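Local coordinates for putative uncharacterized protein Ta1305 (Thermoplasma acidophilum, PDB 4RKS) that phosphorylates (R)-mevalonate at its 3-hydroxyl with ATP, a step of the alternative mevalonate route to isoprenoids in extreme acidophiles, at residues I56-S59 / S64-S67; G167-T172 / H232-Y237; S217-A222 / H258-G263; S278-I283 / S297-A302; N307-F312 / K322-I327. One frame throughout, in Å; residues are numbered along the deposited sequence.

Contact 1: residues I56-S59 / S64-S67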
# COMPACT_ATOMS: atom_id res chain seq x y z
N ILE A 56 2.89 5.59 1.74
CA ILE A 56 4.15 5.15 2.34
C ILE A 56 4.20 3.63 2.43
O ILE A 56 3.15 3.01 2.61
CB ILE A 56 4.34 5.68 3.78
CG1 ILE A 56 3.02 5.50 4.55
CG2 ILE A 56 4.82 7.11 3.80
CD1 ILE A 56 3.10 5.91 6.02
N ALA A 57 5.38 3.05 2.31
CA ALA A 57 5.58 1.64 2.67
C ALA A 57 5.97 1.56 4.14
O ALA A 57 6.71 2.41 4.64
CB ALA A 57 6.63 1.00 1.79
N TYR A 58 5.47 0.55 4.85
CA TYR A 58 5.82 0.38 6.27
C TYR A 58 6.21 -1.05 6.59
O TYR A 58 5.94 -1.97 5.81
CB TYR A 58 4.64 0.80 7.16
CG TYR A 58 3.48 -0.20 7.17
CD1 TYR A 58 2.46 -0.12 6.23
CD2 TYR A 58 3.41 -1.21 8.13
CE1 TYR A 58 1.40 -1.01 6.23
CE2 TYR A 58 2.35 -2.12 8.14
CZ TYR A 58 1.35 -2.01 7.19
OH TYR A 58 0.30 -2.89 7.17
N SER A 59 6.85 -1.24 7.74
CA SER A 59 6.99 -2.57 8.34
C SER A 59 7.04 -2.33 9.84
O SER A 59 6.64 -1.26 10.29
CB SER A 59 8.23 -3.30 7.84
OG SER A 59 8.18 -4.69 8.15
N SER A 64 9.92 -7.44 9.83
CA SER A 64 9.23 -8.72 9.80
C SER A 64 7.84 -8.69 9.16
O SER A 64 7.34 -9.73 8.74
CB SER A 64 9.12 -9.30 11.22
OG SER A 64 7.89 -8.94 11.85
N ILE A 65 7.20 -7.52 9.12
CA ILE A 65 5.94 -7.38 8.39
C ILE A 65 6.26 -7.22 6.91
O ILE A 65 6.87 -6.23 6.48
CB ILE A 65 5.10 -6.18 8.89
CG1 ILE A 65 4.83 -6.30 10.41
CG2 ILE A 65 3.77 -6.11 8.16
CD1 ILE A 65 3.90 -5.24 10.91
N ARG A 66 5.86 -8.21 6.11
CA ARG A 66 6.35 -8.31 4.74
C ARG A 66 5.60 -9.36 3.93
O ARG A 66 4.90 -10.21 4.50
CB ARG A 66 7.82 -8.68 4.74
CG ARG A 66 8.06 -10.12 5.18
CD ARG A 66 9.47 -10.28 5.71
NE ARG A 66 9.86 -11.68 5.87
CZ ARG A 66 9.58 -12.42 6.94
NH1 ARG A 66 8.87 -11.92 7.95
NH2 ARG A 66 10.00 -13.68 6.99
N SER A 67 5.77 -9.30 2.60
CA SER A 67 5.34 -10.37 1.71
C SER A 67 6.55 -11.00 0.98
O SER A 67 7.34 -10.29 0.36
CB SER A 67 4.33 -9.85 0.70
OG SER A 67 3.77 -10.92 -0.05

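Contact 2: residues G167-T172 / H232-Y237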
# COMPACT_ATOMS: atom_id res chain seq x y z
N GLY A 167 8.98 2.33 -2.61
CA GLY A 167 9.28 2.47 -1.20
C GLY A 167 9.20 3.90 -0.70
O GLY A 167 8.94 4.82 -1.46
N GLY A 168 9.45 4.08 0.59
CA GLY A 168 9.38 5.41 1.18
C GLY A 168 8.04 6.11 0.96
O GLY A 168 6.98 5.48 0.96
N LEU A 169 8.10 7.43 0.80
CA LEU A 169 6.92 8.21 0.48
C LEU A 169 6.86 8.39 -1.03
O LEU A 169 7.84 8.82 -1.62
CB LEU A 169 6.93 9.57 1.16
CG LEU A 169 5.87 10.58 0.77
CD1 LEU A 169 4.49 10.07 1.16
CD2 LEU A 169 6.16 11.96 1.42
N THR A 170 5.73 8.05 -1.63
CA THR A 170 5.56 8.19 -3.06
C THR A 170 4.29 8.96 -3.37
O THR A 170 3.39 9.08 -2.52
CB THR A 170 5.47 6.82 -3.77
OG1 THR A 170 4.40 6.06 -3.20
CG2 THR A 170 6.81 6.06 -3.66
N ILE A 171 4.26 9.51 -4.58
CA ILE A 171 3.05 10.05 -5.16
C ILE A 171 2.80 9.29 -6.46
O ILE A 171 3.72 9.07 -7.23
CB ILE A 171 3.16 11.56 -5.46
CG1 ILE A 171 3.14 12.38 -4.17
CG2 ILE A 171 2.05 12.02 -6.41
CD1 ILE A 171 3.52 13.81 -4.39
N THR A 172 1.56 8.87 -6.68
CA THR A 172 1.23 8.26 -7.95
C THR A 172 0.27 9.18 -8.67
O THR A 172 -0.92 9.24 -8.33
CB THR A 172 0.62 6.87 -7.77
OG1 THR A 172 1.59 6.03 -7.14
CG2 THR A 172 0.23 6.26 -9.13
N HIS A 232 0.52 17.80 -4.56
CA HIS A 232 1.45 18.91 -4.81
C HIS A 232 1.90 19.53 -3.49
O HIS A 232 3.07 19.88 -3.34
CB HIS A 232 0.81 19.97 -5.72
CG HIS A 232 0.95 19.68 -7.18
ND1 HIS A 232 -0.13 19.49 -8.02
CD2 HIS A 232 2.06 19.52 -7.96
CE1 HIS A 232 0.30 19.24 -9.25
NE2 HIS A 232 1.62 19.26 -9.24
N MET A 233 0.99 19.65 -2.53
CA MET A 233 1.36 20.19 -1.23
C MET A 233 2.36 19.28 -0.54
O MET A 233 3.26 19.76 0.14
CB MET A 233 0.12 20.41 -0.37
CG MET A 233 -0.81 21.47 -0.94
SD MET A 233 -2.35 21.67 -0.01
CE MET A 233 -1.72 22.17 1.59
N ILE A 234 2.24 17.97 -0.74
CA ILE A 234 3.19 17.04 -0.14
C ILE A 234 4.57 17.15 -0.81
O ILE A 234 5.58 17.18 -0.12
CB ILE A 234 2.67 15.60 -0.22
CG1 ILE A 234 1.51 15.45 0.78
CG2 ILE A 234 3.78 14.57 0.09
CD1 ILE A 234 0.76 14.17 0.64
N LYS A 235 4.59 17.27 -2.14
CA LYS A 235 5.86 17.42 -2.86
C LYS A 235 6.60 18.68 -2.39
O LYS A 235 7.83 18.68 -2.28
CB LYS A 235 5.65 17.46 -4.38
CG LYS A 235 6.94 17.23 -5.20
CD LYS A 235 6.67 16.91 -6.68
CE LYS A 235 7.99 16.79 -7.46
NZ LYS A 235 7.80 16.30 -8.85
N GLU A 236 5.85 19.73 -2.08
CA GLU A 236 6.41 20.96 -1.52
C GLU A 236 6.95 20.81 -0.10
O GLU A 236 8.05 21.28 0.22
CB GLU A 236 5.35 22.06 -1.54
CG GLU A 236 4.89 22.46 -2.93
CD GLU A 236 5.99 23.13 -3.75
OE1 GLU A 236 6.72 23.99 -3.19
OE2 GLU A 236 6.12 22.79 -4.94
N TYR A 237 6.17 20.18 0.77
CA TYR A 237 6.64 19.91 2.13
C TYR A 237 7.95 19.13 2.11
O TYR A 237 8.82 19.32 2.96
CB TYR A 237 5.59 19.13 2.92
CG TYR A 237 4.42 19.94 3.41
CD1 TYR A 237 4.61 21.19 4.00
CD2 TYR A 237 3.12 19.46 3.29
CE1 TYR A 237 3.52 21.94 4.45
CE2 TYR A 237 2.03 20.20 3.74
CZ TYR A 237 2.24 21.44 4.32
OH TYR A 237 1.16 22.17 4.77

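Contact 3: residues S217-A222 / H258-G263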
# COMPACT_ATOMS: atom_id res chain seq x y z
N SER A 217 -20.64 9.48 -5.61
CA SER A 217 -20.82 10.75 -4.90
C SER A 217 -20.74 11.99 -5.80
O SER A 217 -19.89 12.09 -6.68
CB SER A 217 -19.77 10.86 -3.78
OG SER A 217 -19.87 12.12 -3.13
N ASP A 218 -21.64 12.94 -5.54
CA ASP A 218 -21.66 14.22 -6.24
C ASP A 218 -20.41 15.06 -5.94
O ASP A 218 -20.06 15.95 -6.70
CB ASP A 218 -22.91 15.01 -5.84
CG ASP A 218 -24.13 14.11 -5.69
OD1 ASP A 218 -24.27 13.17 -6.50
OD2 ASP A 218 -24.93 14.34 -4.76
N LEU A 219 -19.76 14.77 -4.82
CA LEU A 219 -18.52 15.45 -4.48
C LEU A 219 -17.31 14.79 -5.13
O LEU A 219 -16.19 15.28 -4.99
CB LEU A 219 -18.35 15.48 -2.96
CG LEU A 219 -19.52 16.04 -2.19
CD1 LEU A 219 -19.46 15.56 -0.75
CD2 LEU A 219 -19.49 17.55 -2.25
N TYR A 220 -17.51 13.68 -5.84
CA TYR A 220 -16.37 12.94 -6.37
C TYR A 220 -15.51 13.74 -7.34
O TYR A 220 -14.28 13.68 -7.25
CB TYR A 220 -16.80 11.63 -7.04
CG TYR A 220 -15.62 10.76 -7.42
CD1 TYR A 220 -14.72 10.33 -6.46
CD2 TYR A 220 -15.41 10.38 -8.74
CE1 TYR A 220 -13.63 9.54 -6.80
CE2 TYR A 220 -14.34 9.59 -9.09
CZ TYR A 220 -13.44 9.18 -8.11
OH TYR A 220 -12.37 8.40 -8.46
N PRO A 221 -16.13 14.48 -8.29
CA PRO A 221 -15.26 15.28 -9.16
C PRO A 221 -14.33 16.25 -8.43
O PRO A 221 -13.18 16.38 -8.83
CB PRO A 221 -16.25 16.07 -10.03
CG PRO A 221 -17.59 15.43 -9.83
CD PRO A 221 -17.46 14.29 -8.89
N ALA A 222 -14.81 16.92 -7.38
CA ALA A 222 -13.98 17.84 -6.62
C ALA A 222 -12.93 17.10 -5.80
O ALA A 222 -11.83 17.61 -5.57
CB ALA A 222 -14.83 18.70 -5.71
N HIS A 258 -13.27 10.13 4.21
CA HIS A 258 -14.27 9.31 4.90
C HIS A 258 -15.60 10.04 5.10
O HIS A 258 -16.63 9.40 5.32
CB HIS A 258 -13.68 8.79 6.20
CG HIS A 258 -12.67 7.71 5.98
ND1 HIS A 258 -13.02 6.46 5.52
CD2 HIS A 258 -11.32 7.71 6.09
CE1 HIS A 258 -11.93 5.72 5.39
NE2 HIS A 258 -10.89 6.46 5.73
N SER A 259 -15.60 11.36 4.96
CA SER A 259 -16.87 12.09 4.88
C SER A 259 -17.57 11.80 3.55
O SER A 259 -18.80 11.66 3.49
CB SER A 259 -16.64 13.59 5.06
OG SER A 259 -17.86 14.30 4.99
N ILE A 260 -16.80 11.70 2.47
CA ILE A 260 -17.39 11.37 1.17
C ILE A 260 -17.95 9.93 1.15
O ILE A 260 -19.07 9.71 0.72
CB ILE A 260 -16.38 11.55 0.02
CG1 ILE A 260 -16.01 13.03 -0.09
CG2 ILE A 260 -16.97 11.05 -1.30
CD1 ILE A 260 -14.94 13.32 -1.10
N LEU A 261 -17.18 8.98 1.67
CA LEU A 261 -17.64 7.59 1.74
C LEU A 261 -18.93 7.42 2.56
O LEU A 261 -19.85 6.73 2.13
CB LEU A 261 -16.53 6.69 2.31
CG LEU A 261 -15.38 6.42 1.33
CD1 LEU A 261 -14.27 5.58 1.95
CD2 LEU A 261 -15.89 5.76 0.06
N ARG A 262 -19.00 8.05 3.73
CA ARG A 262 -20.18 7.94 4.59
C ARG A 262 -21.44 8.40 3.87
O ARG A 262 -22.51 7.81 4.04
CB ARG A 262 -20.00 8.75 5.89
CG ARG A 262 -19.12 8.05 6.94
CD ARG A 262 -19.16 8.76 8.30
NE ARG A 262 -18.76 10.17 8.21
CZ ARG A 262 -17.52 10.62 8.37
NH1 ARG A 262 -16.53 9.77 8.64
NH2 ARG A 262 -17.26 11.91 8.26
N GLY A 263 -21.32 9.43 3.05
CA GLY A 263 -22.42 9.90 2.23
C GLY A 263 -22.83 8.95 1.11
O GLY A 263 -23.85 9.17 0.47
O HOH W 1 -20.52 11.49 -0.76

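Contact 4: residues S278-I283 / S297-A302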
# COMPACT_ATOMS: atom_id res chain seq x y z
N SER A 278 -11.05 10.74 19.12
CA SER A 278 -11.37 11.84 20.03
C SER A 278 -10.30 12.00 21.11
O SER A 278 -9.95 13.12 21.47
CB SER A 278 -12.75 11.62 20.68
OG SER A 278 -13.77 11.53 19.69
N TYR A 279 -9.80 10.89 21.63
CA TYR A 279 -8.74 10.95 22.63
C TYR A 279 -7.47 11.52 22.01
O TYR A 279 -6.75 12.30 22.65
CB TYR A 279 -8.47 9.56 23.21
CG TYR A 279 -7.20 9.45 24.05
CD1 TYR A 279 -7.14 10.00 25.34
CD2 TYR A 279 -6.08 8.79 23.57
CE1 TYR A 279 -5.98 9.89 26.11
CE2 TYR A 279 -4.92 8.68 24.33
CZ TYR A 279 -4.87 9.23 25.60
OH TYR A 279 -3.72 9.11 26.34
N LEU A 280 -7.20 11.13 20.75
CA LEU A 280 -6.03 11.63 20.02
C LEU A 280 -6.05 13.16 19.95
O LEU A 280 -5.02 13.81 20.09
CB LEU A 280 -5.97 11.02 18.60
CG LEU A 280 -5.67 9.51 18.54
CD1 LEU A 280 -5.62 8.98 17.10
CD2 LEU A 280 -4.39 9.20 19.27
N LYS A 281 -7.24 13.72 19.74
CA LYS A 281 -7.43 15.16 19.74
C LYS A 281 -7.04 15.80 21.08
O LYS A 281 -6.57 16.93 21.13
CB LYS A 281 -8.89 15.49 19.40
CG LYS A 281 -9.16 16.92 19.00
CD LYS A 281 -10.60 17.06 18.52
CE LYS A 281 -10.82 18.33 17.72
NZ LYS A 281 -10.77 19.56 18.56
N LEU A 282 -7.25 15.05 22.16
CA LEU A 282 -6.94 15.53 23.50
C LEU A 282 -5.43 15.60 23.75
O LEU A 282 -4.90 16.63 24.14
CB LEU A 282 -7.59 14.64 24.55
CG LEU A 282 -7.23 14.91 26.02
CD1 LEU A 282 -7.70 16.30 26.45
CD2 LEU A 282 -7.80 13.83 26.93
N ILE A 283 -4.73 14.49 23.50
CA ILE A 283 -3.30 14.46 23.77
C ILE A 283 -2.49 15.24 22.74
O ILE A 283 -1.30 15.49 22.96
CB ILE A 283 -2.77 13.02 23.83
CG1 ILE A 283 -3.19 12.22 22.60
CG2 ILE A 283 -3.30 12.34 25.07
CD1 ILE A 283 -2.76 10.76 22.66
N SER A 297 -10.16 -1.55 9.25
CA SER A 297 -10.55 -1.09 10.58
C SER A 297 -9.33 -0.74 11.42
O SER A 297 -9.21 -1.18 12.57
CB SER A 297 -11.39 -2.16 11.27
OG SER A 297 -12.51 -2.49 10.47
N ASN A 298 -8.43 0.04 10.85
CA ASN A 298 -7.23 0.44 11.57
C ASN A 298 -7.13 1.95 11.69
O ASN A 298 -7.59 2.69 10.81
CB ASN A 298 -5.99 -0.13 10.88
CG ASN A 298 -6.11 -1.62 10.62
OD1 ASN A 298 -6.07 -2.42 11.55
ND2 ASN A 298 -6.27 -2.00 9.36
N VAL A 299 -6.55 2.40 12.80
CA VAL A 299 -6.20 3.80 12.96
C VAL A 299 -4.69 3.91 13.10
O VAL A 299 -4.10 3.39 14.06
CB VAL A 299 -6.89 4.44 14.19
CG1 VAL A 299 -6.41 5.88 14.37
CG2 VAL A 299 -8.39 4.38 14.03
N TYR A 300 -4.08 4.59 12.14
CA TYR A 300 -2.63 4.73 12.07
C TYR A 300 -2.19 6.08 12.63
O TYR A 300 -2.58 7.11 12.10
CB TYR A 300 -2.15 4.61 10.62
CG TYR A 300 -2.47 3.31 9.95
CD1 TYR A 300 -1.72 2.16 10.22
CD2 TYR A 300 -3.50 3.22 9.01
CE1 TYR A 300 -2.00 0.97 9.58
CE2 TYR A 300 -3.79 2.03 8.38
CZ TYR A 300 -3.03 0.91 8.67
OH TYR A 300 -3.31 -0.27 8.05
N VAL A 301 -1.40 6.07 13.69
CA VAL A 301 -1.04 7.32 14.35
C VAL A 301 0.45 7.63 14.23
O VAL A 301 1.30 6.95 14.81
CB VAL A 301 -1.44 7.31 15.84
CG1 VAL A 301 -1.24 8.67 16.45
CG2 VAL A 301 -2.89 6.90 15.96
N ALA A 302 0.74 8.67 13.44
CA ALA A 302 2.09 9.20 13.33
C ALA A 302 2.47 9.92 14.61
O ALA A 302 1.66 10.64 15.19
CB ALA A 302 2.20 10.14 12.15

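Contact 5: residues N307-F312 / K322-I327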
# COMPACT_ATOMS: atom_id res chain seq x y z
N ASN A 307 8.15 10.10 21.60
CA ASN A 307 6.84 9.88 22.22
C ASN A 307 6.15 8.58 21.79
O ASN A 307 5.01 8.32 22.19
CB ASN A 307 5.92 11.06 21.94
CG ASN A 307 6.49 12.37 22.44
OD1 ASN A 307 6.93 12.47 23.59
ND2 ASN A 307 6.48 13.39 21.59
N ALA A 308 6.84 7.75 21.00
CA ALA A 308 6.23 6.55 20.43
C ALA A 308 5.90 5.48 21.48
O ALA A 308 4.82 4.90 21.44
CB ALA A 308 7.14 5.95 19.36
N ASP A 309 6.82 5.20 22.41
CA ASP A 309 6.55 4.20 23.45
C ASP A 309 5.44 4.67 24.36
O ASP A 309 4.61 3.87 24.79
CB ASP A 309 7.81 3.89 24.26
CG ASP A 309 8.75 2.96 23.53
OD1 ASP A 309 8.26 2.02 22.86
OD2 ASP A 309 9.98 3.16 23.61
N ARG A 310 5.41 5.97 24.63
CA ARG A 310 4.33 6.56 25.41
C ARG A 310 2.96 6.32 24.78
O ARG A 310 2.03 5.85 25.44
CB ARG A 310 4.57 8.05 25.58
CG ARG A 310 3.44 8.78 26.24
CD ARG A 310 3.96 10.10 26.76
NE ARG A 310 2.89 10.96 27.25
CZ ARG A 310 3.05 12.23 27.58
NH1 ARG A 310 4.25 12.79 27.47
NH2 ARG A 310 2.02 12.94 28.03
N LEU A 311 2.84 6.64 23.49
CA LEU A 311 1.60 6.41 22.76
C LEU A 311 1.22 4.93 22.73
O LEU A 311 0.08 4.55 22.99
CB LEU A 311 1.71 6.94 21.34
CG LEU A 311 0.44 6.78 20.49
CD1 LEU A 311 -0.77 7.43 21.17
CD2 LEU A 311 0.69 7.38 19.12
N PHE A 312 2.21 4.09 22.43
CA PHE A 312 2.01 2.65 22.35
C PHE A 312 1.52 2.08 23.68
O PHE A 312 0.83 1.06 23.72
CB PHE A 312 3.31 1.98 21.90
CG PHE A 312 3.21 0.49 21.72
CD1 PHE A 312 2.81 -0.06 20.51
CD2 PHE A 312 3.54 -0.37 22.76
CE1 PHE A 312 2.73 -1.43 20.33
CE2 PHE A 312 3.46 -1.75 22.60
CZ PHE A 312 3.05 -2.29 21.39
N LYS A 322 -2.28 -3.30 19.25
CA LYS A 322 -1.32 -2.29 18.86
C LYS A 322 -0.07 -2.85 18.18
O LYS A 322 0.46 -3.89 18.57
CB LYS A 322 -0.91 -1.47 20.10
CG LYS A 322 -2.07 -0.74 20.76
CD LYS A 322 -1.66 -0.14 22.10
CE LYS A 322 -1.42 -1.22 23.16
NZ LYS A 322 -1.02 -0.66 24.49
N LYS A 323 0.40 -2.14 17.16
CA LYS A 323 1.67 -2.46 16.52
C LYS A 323 2.52 -1.21 16.35
O LYS A 323 2.00 -0.14 16.03
CB LYS A 323 1.46 -3.13 15.16
CG LYS A 323 2.01 -4.53 15.06
CD LYS A 323 1.09 -5.52 15.72
CE LYS A 323 1.62 -6.95 15.58
NZ LYS A 323 0.72 -7.96 16.20
N MET A 324 3.82 -1.36 16.54
CA MET A 324 4.75 -0.26 16.32
C MET A 324 5.33 -0.37 14.91
O MET A 324 5.99 -1.36 14.59
CB MET A 324 5.87 -0.28 17.36
CG MET A 324 6.86 0.88 17.25
SD MET A 324 6.18 2.49 17.71
CE MET A 324 6.04 2.28 19.50
N LEU A 325 5.08 0.64 14.08
CA LEU A 325 5.46 0.61 12.67
C LEU A 325 6.49 1.68 12.31
O LEU A 325 6.64 2.68 13.01
CB LEU A 325 4.22 0.79 11.79
CG LEU A 325 3.03 -0.13 12.00
CD1 LEU A 325 1.88 0.22 11.05
CD2 LEU A 325 3.43 -1.59 11.82
N ARG A 326 7.18 1.48 11.19
CA ARG A 326 8.10 2.49 10.68
C ARG A 326 8.09 2.52 9.15
O ARG A 326 7.72 1.54 8.51
CB ARG A 326 9.52 2.24 11.20
CG ARG A 326 10.12 0.93 10.79
CD ARG A 326 11.64 0.96 10.93
NE ARG A 326 12.07 1.46 12.23
CZ ARG A 326 13.33 1.43 12.66
NH1 ARG A 326 14.29 0.91 11.89
NH2 ARG A 326 13.64 1.91 13.86
N ILE A 327 8.52 3.64 8.58
CA ILE A 327 8.57 3.78 7.12
C ILE A 327 9.76 2.99 6.57
O ILE A 327 10.85 3.12 7.08
CB ILE A 327 8.73 5.25 6.69
CG1 ILE A 327 7.60 6.12 7.26
CG2 ILE A 327 8.84 5.37 5.16
CD1 ILE A 327 6.27 5.48 7.24

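Contact 1: residues I56-S59 / S64-S67
Ser59 reaches across from the end of strand 53-59 and gives its hydroxyl to the backbone carbonyl of Ile65, with OG and O 2.6 Å apart. In the N-terminal half of the GHMP kinase fold, this short bond ties the end of that strand to the loop just before strand 66-73; residues 60-65 join the two strands, and each has 24-34 as an antiparallel neighbour. OG comes in within the plane of the carbonyl and onto a lone pair, at a C=O...OG angle of 120°. It gets there because it stands opposite the backbone N of Ser59 (chi1 -165°), and the same oxygen passes 3.5 Å from CB of Ile65. Beside this polar link runs a looser apolar one: CG2 of Ile65 lies obliquely off the Tyr58 ring, 4.2 Å from CE2. Pro31, Ile122 and Leu325 touch both of these side chains, so the pair is buried. One shell further out, the hydroxyl of Ser64 bonds to Asp60, and Arg66 forms a salt bridge with Glu68 through NE. Its guanidinium also turns back to the loop edge-on, where NH1 donates to the carbonyl O of Ser64 at 2.8 Å, that oxygen lying only 6° out of the guanidinium plane.

Contact 2: residues G167-T172 / H232-Y237
This is apolar packing of a strand against a helix: Leu169 and Ile171 on strand 169-174 turn their side chains toward Ile234 and Lys235 of helix 220-238. The closest touch is between methyls, CD2 of Leu169 lying 3.8 Å from CG2 of Ile234, and the two side chains cross at a slant. In Leu169 CG stands opposite the backbone N (chi1 171°), and chi2 of 64° sets CD2 forward to the helix. Two residues along the strand, CD1 of Ile171 comes to 4.2 Å from CB of Lys235, so the lysine takes part with the root of its chain. The amine at the far end is engaged elsewhere, in a salt bridge with Glu182 on the neighbouring strand 179-185. In this GHMP kinase the strand belongs to the N-terminal domain and the helix to the C-terminal one, so the packing joins the two halves of the fold. Leu249 and Ile246 of helix 243-262 extend the apolar patch, the first against Ile234 and the second against Leu169.

Contact 3: residues S217-A222 / H258-G263
The hydroxyl of Ser217 is gripped from two directions: the backbone N of Leu219 donates to OG at 3.1 Å, and a water sits 2.5 Å from the same OG. That water donates in turn to the carbonyl O of Ile260 at 2.7 Å, so a single water bridges the start of one helix and the last turn of another. The Leu219 bond, with an N-H...OG angle of 149°, is a capping bond in the type I turn from Ser217 to Tyr220 that leads into helix 220-238. OG is placed for both partners by lying opposite the Ser217 backbone N (chi1 176°). Beside this polar link the contact is apolar. CG2 of Ile260 presses on the serine, 3.6 Å from OG, while CG1 of Ile260 faces CD1 of Leu219 more loosely at 4.3 Å. An alanine in place of Ser217 would probably leave Leu219 N without its capping acceptor and deprive the water that bridges to Ile260 of its serine partner. Ile214 of helix 207-214 also touches Ile260, which is buried, whereas Leu219 is exposed. Here, then, a capped helix start packs against the end of helix 243-262, within the helical layer of the C-terminal domain of this GHMP kinase.

Contact 4: residues S278-I283 / S297-A302
Leu280 reaches from helix 271-283 to two valines of strand 298-304, and it does all the touching from the helix side. The contact is helix-on-sheet packing within the C-terminal domain of the GHMP kinase fold, well away from the mevalonate site. Leu280 has an extended shape: CG lies opposite its own carbonyl carbon (chi1 -68°), and with chi2 at 180° CD1 becomes the leading methyl, held out toward the strand. Val301 meets it end on, tip to tip, its CG2 methyl 3.6 Å from CD1. The valine's rotamer decides which branch does this: CG1 stands opposite the backbone N (chi1 -172°), which leaves CG2 to face the leucine. Val299, two residues earlier and so on the same face of the strand, offers CG1 instead. Tyr300 between them points to the other face, where it touches Ile195 and Ala197 of strand 193-199. Around the leucine, Tyr291 of strand 289-292 packs against both Leu280 and Val299, and Met273 and Leu276 from the preceding turns of the helix cover Val299 further. The backbone carbonyl of Leu280 is used too, accepting a bond from the side chain of Asn289. On the Val299 side, CD1 of Leu280 lies 4.2 Å from CG1 of that valine.

Contact 5: residues N307-F312 / K322-I327
Lys322 donates its amine to the carbonyl oxygen of Phe312, at the end of the short helix 308-312, with NZ 2.6 Å from O. The C=O...NZ angle of 160° puts the amine almost straight ahead of the carbonyl, and a bend at chi3 (-70°) folds the chain round to reach it. Lys322 NZ also makes a weak bond to the carbonyl O of Ile314. Nearer the backbone, CB of Lys322 lies 3.6 Å from CE1 of Phe312, oblique to the ring. A methionine in place of this lysine would probably leave the Phe312 carbonyl without its amine donor. The Lys323 side chain points away from the helix, but the backbone carbonyl carbon, Lys323 C, lies at the edge of the aromatic ring, 4.0 Å from Phe312 CE1. The helix lies nearly antiparallel to the strand, at 157° with the segment axes 9.7 Å apart, and packs on strands in the C-terminal part of this GHMP kinase, Leu311 touching strands 193-199 and 298-304. Met324 then points at the helix, its chain bent at chi2 and again at chi3 so that the CE methyl slots between Ala308 and Phe312. CE sits 3.6 Å from CB of Phe312 and 3.8 Å from CB of Ala308, with Asp309 OD1 somewhat further off.

Overall arrangement
Contacts 1, 2, 4 and 5 all reach the connected strands of the fold, while contact 3 joins helices at the periphery, its centre about 30 Å from that of contact 1. Strand 53-59 of contact 1 is flanked by strand 169-174 of contact 2 and strand 321-327 of contact 5. Contacts 4 and 5 are the nearest pair, centres about 12 Å apart, and touch through Val301 and Leu311. Contacts 2 and 3 share helix 220-238 and alternate along the chain; the other pairs follow in series. Contact 2 spans the N- and C-terminal domains, whose residues together form the mevalonate pocket; contact 1 lies within the first, contacts 3 and 4 within the second.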